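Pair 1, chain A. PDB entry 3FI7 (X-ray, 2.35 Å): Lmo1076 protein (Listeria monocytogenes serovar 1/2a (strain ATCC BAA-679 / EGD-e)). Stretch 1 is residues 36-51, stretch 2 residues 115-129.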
# COMPACT_ATOMS: atom_id res chain seq x y z
N SER A 36 9.65 0.32 5.74
CA SER A 36 9.20 -0.74 6.64
C SER A 36 8.38 -1.85 5.96
O SER A 36 8.24 -2.92 6.53
CB SER A 36 8.39 -0.16 7.80
OG SER A 36 7.07 0.14 7.39
N ILE A 37 7.84 -1.60 4.78
CA ILE A 37 7.05 -2.64 4.11
C ILE A 37 7.58 -3.09 2.75
O ILE A 37 7.02 -4.01 2.14
CB ILE A 37 5.59 -2.19 3.92
CG1 ILE A 37 5.53 -0.90 3.08
CG2 ILE A 37 4.89 -2.01 5.27
CD1 ILE A 37 4.14 -0.68 2.42
N SER A 38 8.63 -2.46 2.25
CA SER A 38 9.08 -2.72 0.88
C SER A 38 9.58 -4.15 0.70
O SER A 38 9.33 -4.77 -0.33
CB SER A 38 10.15 -1.71 0.44
OG SER A 38 11.34 -1.85 1.20
N THR A 39 10.29 -4.67 1.70
CA THR A 39 10.81 -6.03 1.64
C THR A 39 9.68 -7.06 1.50
O THR A 39 9.72 -7.93 0.63
CB THR A 39 11.63 -6.38 2.88
OG1 THR A 39 12.60 -5.36 3.10
CG2 THR A 39 12.34 -7.75 2.70
N GLN A 40 8.69 -6.96 2.37
CA GLN A 40 7.55 -7.88 2.35
C GLN A 40 6.73 -7.69 1.08
O GLN A 40 6.20 -8.65 0.54
CB GLN A 40 6.67 -7.70 3.59
CG GLN A 40 7.36 -8.11 4.89
CD GLN A 40 6.83 -7.37 6.13
OE1 GLN A 40 6.62 -6.14 6.11
NE2 GLN A 40 6.63 -8.12 7.22
N ALA A 41 6.64 -6.45 0.61
CA ALA A 41 5.89 -6.20 -0.62
C ALA A 41 6.57 -6.85 -1.82
O ALA A 41 5.90 -7.40 -2.69
CB ALA A 41 5.70 -4.70 -0.85
N MET A 42 7.89 -6.78 -1.88
CA MET A 42 8.62 -7.41 -2.98
C MET A 42 8.42 -8.93 -2.97
O MET A 42 8.18 -9.54 -4.01
CB MET A 42 10.12 -7.05 -2.95
CG MET A 42 10.45 -5.64 -3.46
SD MET A 42 12.22 -5.23 -3.53
CE MET A 42 12.62 -5.06 -1.78
N ASP A 43 8.50 -9.54 -1.79
CA ASP A 43 8.32 -10.98 -1.66
C ASP A 43 6.91 -11.42 -2.04
O ASP A 43 6.74 -12.34 -2.83
CB ASP A 43 8.62 -11.44 -0.24
CG ASP A 43 10.04 -11.14 0.17
OD1 ASP A 43 10.86 -10.89 -0.74
OD2 ASP A 43 10.34 -11.17 1.38
N LEU A 44 5.90 -10.76 -1.49
CA LEU A 44 4.52 -11.15 -1.74
C LEU A 44 4.13 -10.91 -3.19
O LEU A 44 3.41 -11.71 -3.79
CB LEU A 44 3.57 -10.41 -0.82
CG LEU A 44 3.68 -10.80 0.65
CD1 LEU A 44 3.06 -9.70 1.50
CD2 LEU A 44 3.04 -12.17 0.90
N CYS A 45 4.59 -9.80 -3.76
CA CYS A 45 4.22 -9.46 -5.13
C CYS A 45 4.87 -10.38 -6.16
O CYS A 45 4.39 -10.51 -7.29
CB CYS A 45 4.48 -7.99 -5.44
SG CYS A 45 3.28 -6.90 -4.65
N LYS A 46 5.98 -11.00 -5.76
CA LYS A 46 6.61 -12.01 -6.60
C LYS A 46 5.78 -13.29 -6.55
O LYS A 46 5.47 -13.88 -7.57
CB LYS A 46 8.04 -12.28 -6.13
CG LYS A 46 8.84 -13.15 -7.08
CD LYS A 46 10.12 -13.65 -6.43
CE LYS A 46 10.83 -14.66 -7.33
NZ LYS A 46 11.95 -15.34 -6.61
N LYS A 47 5.41 -13.69 -5.34
CA LYS A 47 4.58 -14.88 -5.15
C LYS A 47 3.22 -14.78 -5.85
O LYS A 47 2.72 -15.77 -6.37
CB LYS A 47 4.40 -15.13 -3.65
CG LYS A 47 3.43 -16.23 -3.30
CD LYS A 47 3.37 -16.39 -1.79
CE LYS A 47 2.28 -17.36 -1.38
NZ LYS A 47 2.21 -17.45 0.11
N TYR A 48 2.63 -13.59 -5.88
CA TYR A 48 1.32 -13.39 -6.51
C TYR A 48 1.38 -12.65 -7.85
O TYR A 48 0.35 -12.25 -8.39
CB TYR A 48 0.38 -12.63 -5.56
CG TYR A 48 0.04 -13.41 -4.31
CD1 TYR A 48 -1.07 -14.24 -4.27
CD2 TYR A 48 0.82 -13.31 -3.17
CE1 TYR A 48 -1.39 -14.96 -3.13
CE2 TYR A 48 0.52 -14.02 -2.03
CZ TYR A 48 -0.59 -14.84 -2.01
OH TYR A 48 -0.90 -15.55 -0.87
N ASN A 49 2.60 -12.47 -8.37
CA ASN A 49 2.84 -11.75 -9.64
C ASN A 49 2.10 -10.41 -9.79
O ASN A 49 1.32 -10.22 -10.73
CB ASN A 49 2.60 -12.67 -10.85
CG ASN A 49 3.36 -12.20 -12.09
OD1 ASN A 49 4.45 -11.63 -11.99
ND2 ASN A 49 2.77 -12.42 -13.27
N LEU A 50 2.36 -9.48 -8.87
CA LEU A 50 1.78 -8.14 -8.90
C LEU A 50 2.91 -7.11 -8.86
O LEU A 50 4.07 -7.47 -8.67
CB LEU A 50 0.89 -7.94 -7.67
CG LEU A 50 -0.19 -8.99 -7.41
CD1 LEU A 50 -0.88 -8.72 -6.08
CD2 LEU A 50 -1.20 -9.00 -8.54
N TYR A 51 2.59 -5.83 -9.05
CA TYR A 51 3.60 -4.76 -8.89
C TYR A 51 3.77 -4.35 -7.43
O TYR A 51 2.82 -3.88 -6.80
CB TYR A 51 3.24 -3.51 -9.70
CG TYR A 51 3.46 -3.60 -11.18
CD1 TYR A 51 4.73 -3.41 -11.72
CD2 TYR A 51 2.40 -3.87 -12.06
CE1 TYR A 51 4.94 -3.49 -13.09
CE2 TYR A 51 2.61 -3.96 -13.42
CZ TYR A 51 3.88 -3.77 -13.94
OH TYR A 51 4.10 -3.84 -15.30
N SER A 115 0.80 -8.71 12.12
CA SER A 115 1.71 -7.66 11.67
C SER A 115 1.30 -7.17 10.29
O SER A 115 0.36 -7.68 9.69
CB SER A 115 3.14 -8.19 11.61
OG SER A 115 3.29 -9.09 10.52
N HIS A 116 2.04 -6.19 9.79
CA HIS A 116 1.77 -5.64 8.48
C HIS A 116 1.87 -6.69 7.37
O HIS A 116 1.24 -6.56 6.32
CB HIS A 116 2.71 -4.47 8.19
CG HIS A 116 2.36 -3.23 8.94
ND1 HIS A 116 3.30 -2.29 9.31
CD2 HIS A 116 1.18 -2.78 9.42
CE1 HIS A 116 2.71 -1.31 9.96
NE2 HIS A 116 1.42 -1.58 10.04
N LYS A 117 2.66 -7.73 7.62
CA LYS A 117 2.88 -8.74 6.59
C LYS A 117 1.58 -9.39 6.15
O LYS A 117 1.31 -9.52 4.96
CB LYS A 117 3.87 -9.81 7.05
CG LYS A 117 4.12 -10.87 5.99
CD LYS A 117 5.02 -11.98 6.50
CE LYS A 117 5.07 -13.14 5.53
NZ LYS A 117 5.88 -14.27 6.08
N GLU A 118 0.77 -9.81 7.12
CA GLU A 118 -0.47 -10.52 6.82
C GLU A 118 -1.49 -9.59 6.17
O GLU A 118 -2.32 -10.01 5.36
CB GLU A 118 -1.04 -11.18 8.08
CG GLU A 118 -0.21 -12.35 8.61
CD GLU A 118 1.04 -11.93 9.40
OE1 GLU A 118 1.92 -12.79 9.61
OE2 GLU A 118 1.14 -10.76 9.81
N SER A 119 -1.42 -8.31 6.54
CA SER A 119 -2.27 -7.28 5.94
C SER A 119 -1.92 -7.09 4.44
O SER A 119 -2.81 -7.08 3.58
CB SER A 119 -2.12 -5.97 6.72
OG SER A 119 -2.81 -4.90 6.11
N LEU A 120 -0.63 -6.97 4.14
CA LEU A 120 -0.18 -6.89 2.75
C LEU A 120 -0.58 -8.15 1.97
O LEU A 120 -1.00 -8.07 0.82
CB LEU A 120 1.34 -6.69 2.67
CG LEU A 120 1.84 -5.35 3.23
CD1 LEU A 120 3.32 -5.44 3.60
CD2 LEU A 120 1.57 -4.20 2.25
N GLU A 121 -0.45 -9.31 2.60
CA GLU A 121 -0.79 -10.55 1.92
C GLU A 121 -2.28 -10.62 1.56
O GLU A 121 -2.64 -11.11 0.49
CB GLU A 121 -0.36 -11.78 2.74
CG GLU A 121 -0.68 -13.10 2.04
CD GLU A 121 0.30 -14.21 2.38
OE1 GLU A 121 0.96 -14.13 3.44
OE2 GLU A 121 0.41 -15.18 1.58
N ASP A 122 -3.13 -10.12 2.45
CA ASP A 122 -4.56 -10.03 2.16
C ASP A 122 -4.83 -9.18 0.92
O ASP A 122 -5.67 -9.55 0.10
CB ASP A 122 -5.36 -9.49 3.35
CG ASP A 122 -6.21 -10.57 4.03
OD1 ASP A 122 -7.23 -10.21 4.66
OD2 ASP A 122 -5.87 -11.77 3.92
N ASN A 123 -4.13 -8.06 0.79
CA ASN A 123 -4.26 -7.20 -0.38
C ASN A 123 -3.84 -7.95 -1.63
O ASN A 123 -4.51 -7.87 -2.67
CB ASN A 123 -3.46 -5.90 -0.21
CG ASN A 123 -3.29 -5.12 -1.52
OD1 ASN A 123 -2.25 -5.23 -2.18
ND2 ASN A 123 -4.28 -4.33 -1.89
N ALA A 124 -2.75 -8.71 -1.54
CA ALA A 124 -2.26 -9.49 -2.67
C ALA A 124 -3.27 -10.58 -3.06
O ALA A 124 -3.52 -10.81 -4.24
CB ALA A 124 -0.91 -10.12 -2.35
N LYS A 125 -3.83 -11.25 -2.06
CA LYS A 125 -4.83 -12.28 -2.31
C LYS A 125 -6.06 -11.67 -2.97
O LYS A 125 -6.61 -12.23 -3.92
CB LYS A 125 -5.23 -12.98 -1.01
CG LYS A 125 -4.23 -14.00 -0.49
CD LYS A 125 -4.68 -14.47 0.88
CE LYS A 125 -3.94 -15.70 1.35
NZ LYS A 125 -4.44 -16.10 2.70
N LYS A 126 -6.49 -10.53 -2.45
CA LYS A 126 -7.63 -9.81 -3.00
C LYS A 126 -7.45 -9.54 -4.50
O LYS A 126 -8.33 -9.86 -5.30
CB LYS A 126 -7.85 -8.51 -2.23
CG LYS A 126 -9.16 -7.81 -2.52
CD LYS A 126 -9.38 -6.66 -1.53
CE LYS A 126 -10.72 -5.97 -1.73
NZ LYS A 126 -10.95 -4.85 -0.76
N LEU A 127 -6.31 -8.96 -4.88
CA LEU A 127 -6.04 -8.65 -6.28
C LEU A 127 -5.90 -9.89 -7.16
O LEU A 127 -6.45 -9.94 -8.26
CB LEU A 127 -4.79 -7.78 -6.44
CG LEU A 127 -4.91 -6.36 -5.86
CD1 LEU A 127 -3.78 -5.46 -6.32
CD2 LEU A 127 -6.25 -5.76 -6.23
N ARG A 128 -5.15 -10.87 -6.67
CA ARG A 128 -4.86 -12.06 -7.46
C ARG A 128 -6.05 -13.02 -7.50
O ARG A 128 -6.42 -13.50 -8.57
CB ARG A 128 -3.60 -12.77 -6.96
CG ARG A 128 -3.40 -14.19 -7.51
CD ARG A 128 -3.32 -14.20 -9.04
NE ARG A 128 -2.25 -13.33 -9.53
CZ ARG A 128 -1.98 -13.13 -10.82
NH1 ARG A 128 -2.70 -13.72 -11.76
NH2 ARG A 128 -0.98 -12.33 -11.17
N ASN A 129 -6.65 -13.30 -6.35
CA ASN A 129 -7.77 -14.25 -6.29
C ASN A 129 -9.12 -13.62 -6.60
O ASN A 129 -10.06 -14.33 -6.96
CB ASN A 129 -7.83 -14.97 -4.95
CG ASN A 129 -6.56 -15.74 -4.64
OD1 ASN A 129 -5.85 -16.18 -5.55
ND2 ASN A 129 -6.25 -15.89 -3.36

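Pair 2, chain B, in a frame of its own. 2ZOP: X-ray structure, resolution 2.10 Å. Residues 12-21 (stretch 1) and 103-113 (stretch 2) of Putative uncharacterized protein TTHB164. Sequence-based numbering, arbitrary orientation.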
# COMPACT_ATOMS: atom_id res chain seq x y z
N ALA B 12 27.11 -0.32 -1.00
CA ALA B 12 26.36 -1.45 -0.47
C ALA B 12 27.22 -2.69 -0.67
O ALA B 12 27.29 -3.57 0.20
CB ALA B 12 25.03 -1.60 -1.21
N TYR B 13 27.85 -2.75 -1.83
CA TYR B 13 28.73 -3.85 -2.18
C TYR B 13 29.82 -3.96 -1.12
O TYR B 13 30.11 -5.05 -0.62
CB TYR B 13 29.34 -3.57 -3.56
CG TYR B 13 30.39 -4.55 -4.03
CD1 TYR B 13 30.25 -5.92 -3.82
CD2 TYR B 13 31.49 -4.11 -4.77
CE1 TYR B 13 31.17 -6.83 -4.34
CE2 TYR B 13 32.42 -5.00 -5.29
CZ TYR B 13 32.25 -6.36 -5.07
OH TYR B 13 33.17 -7.25 -5.60
N GLU B 14 30.42 -2.84 -0.75
CA GLU B 14 31.47 -2.86 0.26
C GLU B 14 30.94 -3.29 1.63
O GLU B 14 31.58 -4.07 2.34
CB GLU B 14 32.13 -1.49 0.37
CG GLU B 14 33.29 -1.49 1.36
CD GLU B 14 34.04 -0.18 1.39
OE1 GLU B 14 33.49 0.82 1.90
OE2 GLU B 14 35.19 -0.14 0.88
N LYS B 15 29.77 -2.80 2.00
CA LYS B 15 29.18 -3.17 3.29
C LYS B 15 28.92 -4.68 3.36
O LYS B 15 29.16 -5.32 4.38
CB LYS B 15 27.87 -2.41 3.50
CG LYS B 15 28.04 -0.89 3.57
CD LYS B 15 28.85 -0.51 4.79
CE LYS B 15 28.97 1.00 4.94
NZ LYS B 15 29.54 1.35 6.27
N VAL B 16 28.45 -5.25 2.26
CA VAL B 16 28.16 -6.68 2.24
C VAL B 16 29.44 -7.53 2.25
O VAL B 16 29.49 -8.57 2.92
CB VAL B 16 27.29 -7.06 1.01
CG1 VAL B 16 27.08 -8.57 0.96
CG2 VAL B 16 25.93 -6.36 1.10
N ARG B 17 30.46 -7.11 1.51
CA ARG B 17 31.72 -7.85 1.48
C ARG B 17 32.29 -7.88 2.90
O ARG B 17 32.91 -8.86 3.31
CB ARG B 17 32.72 -7.21 0.51
CG ARG B 17 33.19 -5.81 0.91
CD ARG B 17 34.12 -5.15 -0.12
NE ARG B 17 35.49 -5.68 -0.12
CZ ARG B 17 36.56 -4.96 -0.47
NH1 ARG B 17 36.41 -3.69 -0.84
NH2 ARG B 17 37.78 -5.50 -0.45
N GLU B 18 32.08 -6.81 3.65
CA GLU B 18 32.57 -6.74 5.02
C GLU B 18 31.76 -7.65 5.96
O GLU B 18 32.33 -8.36 6.78
CB GLU B 18 32.57 -5.29 5.51
CG GLU B 18 33.64 -4.43 4.84
CD GLU B 18 33.46 -2.93 5.07
OE1 GLU B 18 34.32 -2.15 4.61
OE2 GLU B 18 32.46 -2.53 5.71
N ALA B 19 30.43 -7.64 5.82
CA ALA B 19 29.59 -8.50 6.66
C ALA B 19 29.89 -9.98 6.39
O ALA B 19 29.76 -10.83 7.27
CB ALA B 19 28.11 -8.22 6.39
N ALA B 20 30.31 -10.29 5.16
CA ALA B 20 30.62 -11.66 4.79
C ALA B 20 31.80 -12.23 5.60
O ALA B 20 31.97 -13.44 5.69
CB ALA B 20 30.94 -11.74 3.30
N LYS B 21 32.58 -11.33 6.19
CA LYS B 21 33.75 -11.71 6.99
C LYS B 21 33.48 -11.86 8.48
O LYS B 21 34.30 -12.39 9.22
CB LYS B 21 34.86 -10.66 6.82
CG LYS B 21 35.71 -10.82 5.58
CD LYS B 21 34.91 -10.79 4.31
CE LYS B 21 35.83 -10.73 3.11
NZ LYS B 21 35.07 -10.50 1.86
N TRP B 103 20.03 -3.19 -3.48
CA TRP B 103 21.43 -3.49 -3.75
C TRP B 103 22.01 -4.37 -2.65
O TRP B 103 22.75 -5.31 -2.93
CB TRP B 103 22.25 -2.20 -3.91
CG TRP B 103 21.98 -1.51 -5.21
CD1 TRP B 103 21.50 -0.25 -5.39
CD2 TRP B 103 22.13 -2.07 -6.53
NE1 TRP B 103 21.33 0.01 -6.73
CE2 TRP B 103 21.71 -1.09 -7.45
CE3 TRP B 103 22.57 -3.31 -7.02
CZ2 TRP B 103 21.72 -1.30 -8.84
CZ3 TRP B 103 22.58 -3.52 -8.40
CH2 TRP B 103 22.16 -2.52 -9.29
N PHE B 104 21.68 -4.07 -1.40
CA PHE B 104 22.16 -4.88 -0.28
C PHE B 104 21.66 -6.30 -0.50
O PHE B 104 22.40 -7.27 -0.32
CB PHE B 104 21.60 -4.34 1.04
CG PHE B 104 22.45 -3.27 1.66
CD1 PHE B 104 23.50 -3.61 2.52
CD2 PHE B 104 22.22 -1.93 1.39
CE1 PHE B 104 24.29 -2.63 3.10
CE2 PHE B 104 23.01 -0.94 1.97
CZ PHE B 104 24.05 -1.29 2.83
N LYS B 105 20.39 -6.41 -0.90
CA LYS B 105 19.77 -7.70 -1.15
C LYS B 105 20.51 -8.46 -2.25
O LYS B 105 20.86 -9.63 -2.09
CB LYS B 105 18.30 -7.51 -1.54
CG LYS B 105 17.61 -8.79 -1.99
CD LYS B 105 16.11 -8.60 -2.09
CE LYS B 105 15.43 -9.84 -2.65
NZ LYS B 105 15.82 -10.06 -4.08
N ARG B 106 20.72 -7.80 -3.38
CA ARG B 106 21.41 -8.41 -4.51
C ARG B 106 22.82 -8.88 -4.17
O ARG B 106 23.20 -10.00 -4.51
CB ARG B 106 21.44 -7.42 -5.68
CG ARG B 106 20.07 -7.21 -6.31
CD ARG B 106 20.03 -5.94 -7.12
NE ARG B 106 18.67 -5.61 -7.54
CZ ARG B 106 18.30 -4.41 -7.97
NH1 ARG B 106 19.19 -3.43 -8.04
NH2 ARG B 106 17.03 -4.19 -8.32
N PHE B 107 23.60 -8.03 -3.51
CA PHE B 107 24.95 -8.43 -3.15
C PHE B 107 24.98 -9.47 -2.04
O PHE B 107 25.93 -10.24 -1.95
CB PHE B 107 25.80 -7.20 -2.79
CG PHE B 107 26.27 -6.45 -4.00
CD1 PHE B 107 27.16 -7.05 -4.89
CD2 PHE B 107 25.77 -5.19 -4.31
CE1 PHE B 107 27.54 -6.41 -6.07
CE2 PHE B 107 26.14 -4.54 -5.49
CZ PHE B 107 27.03 -5.15 -6.37
N ALA B 108 23.95 -9.50 -1.20
CA ALA B 108 23.89 -10.51 -0.14
C ALA B 108 23.65 -11.88 -0.79
O ALA B 108 24.22 -12.89 -0.37
CB ALA B 108 22.77 -10.20 0.86
N GLN B 109 22.82 -11.90 -1.82
CA GLN B 109 22.50 -13.13 -2.55
C GLN B 109 23.72 -13.69 -3.28
O GLN B 109 23.89 -14.89 -3.38
CB GLN B 109 21.40 -12.88 -3.60
CG GLN B 109 20.00 -12.75 -3.04
CD GLN B 109 19.38 -14.10 -2.71
OE1 GLN B 109 19.90 -14.86 -1.89
NE2 GLN B 109 18.26 -14.41 -3.36
N ALA B 110 24.55 -12.79 -3.78
CA ALA B 110 25.75 -13.18 -4.51
C ALA B 110 26.98 -13.46 -3.65
O ALA B 110 27.83 -14.26 -4.03
CB ALA B 110 26.09 -12.12 -5.53
N LEU B 111 27.07 -12.80 -2.50
CA LEU B 111 28.24 -12.92 -1.63
C LEU B 111 28.10 -13.72 -0.33
O LEU B 111 29.10 -14.16 0.23
CB LEU B 111 28.74 -11.51 -1.28
CG LEU B 111 29.03 -10.58 -2.47
CD1 LEU B 111 29.45 -9.21 -1.96
CD2 LEU B 111 30.12 -11.20 -3.34
N ILE B 112 26.88 -13.90 0.15
CA ILE B 112 26.66 -14.64 1.38
C ILE B 112 25.81 -15.88 1.12
O ILE B 112 24.63 -15.76 0.77
CB ILE B 112 25.97 -13.73 2.43
CG1 ILE B 112 26.84 -12.50 2.71
CG2 ILE B 112 25.72 -14.51 3.72
CD1 ILE B 112 26.24 -11.50 3.67
N GLU B 113 26.39 -17.06 1.29
CA GLU B 113 25.65 -18.30 1.05
C GLU B 113 24.61 -18.58 2.13
O GLU B 113 24.86 -18.21 3.30
CB GLU B 113 26.62 -19.49 0.96
CG GLU B 113 27.43 -19.75 2.23
CD GLU B 113 28.73 -18.95 2.29
OE1 GLU B 113 28.67 -17.70 2.35
OE2 GLU B 113 29.81 -19.59 2.27

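Two helices packed side by side and running in roughly the same direction, from pair 1 (Lmo1076, chain A) and pair 2 (TTHB164, chain B). The angle between their N-to-C directions is 30° in pair 1 and 40° in pair 2, both with negative crossing sign, and the axes approach to 9.9 Å and 8.8 Å. Fourteen central residues superpose with an RMSD of 0.6 Å. The buried surface between the stretches is 816 Å² in pair 1 and 543 Å² in pair 2.

The best-matched inward position is Leu44(A) = Val16(B), a branched aliphatic side chain directed toward the partner helix in both. In pair 1, CD1 of Leu44(A) lies 3.7 Å from CB of Leu120(A), and its CD2 lies 3.7 Å from CD of Glu121(A), so the leucine packs against an apolar residue and also lies beside the carboxylate carbon of an acid. The shorter Val16(B) sits as a knob among Phe104(B), Phe107(B), Ala108(B) and Leu111(B). Its CG1 reaches to 3.5 Å from O of Phe107(B) and 3.8 Å from CD1 of Leu111(B).

Facing it, Leu120(A) = Phe107(B). Leu120(A) also carries CD1 to 4.0 Å from CB of Ile37(A) and 4.0 Å from CB of Gln40(A). The ring of Phe107(B) instead receives CB of Tyr13(B) over its face, 3.9 Å from the centroid; the two aromatic rings meet obliquely, with centroids 4.7 Å apart. Tyr13(B) matches Ala41(A), whose CB points sideways and touches nothing on the second stretch; pair 1 has Leu120(A), with no ring face to offer, where pair 2 has Phe107(B).

One turn before the central knob, Gln40(A) = Ala12(B). The amide of Gln40(A) extends along the partner helix, with NE2 3.2 Å from CB of Lys117(A). Ala12(B) has only its methyl to offer, and CB lies over the face of the Phe104(B) ring, 4.0 Å from the centroid.

One turn after it, Tyr48(A) = Ala20(B), opposed by Ala124(A) = Leu111(B), and here bulk changes sides. In pair 1 the large ring comes from the first stretch: CB of Ala124(A) lies over one face of the Tyr48(A) ring, 4.1 Å from its centroid. In pair 2 the larger residue is on the second stretch: CD1 of Leu111(B) approaches CE1 of Tyr13(B) at 3.8 Å, while its O is 4.3 Å from CB of Ala20(B).

Polar character separates the pairs most clearly at Glu121(A) = Ala108(B). OE2 of Glu121(A) accepts a hydrogen bond from OH of Tyr48(A) at 2.8 Å and forms a salt bridge with NZ of Lys47(A) at 3.2 Å, tying the helices at the margin of the apolar contact. Ala108(B) can form neither, but its CA lies 3.9 Å from CG1 of Val16(B) and forms part of the hole. No hydrogen bond crosses between the stretches of pair 2: the same backbone arrangement is held by apolar and aromatic packing there, and by packing plus polar links in pair 1.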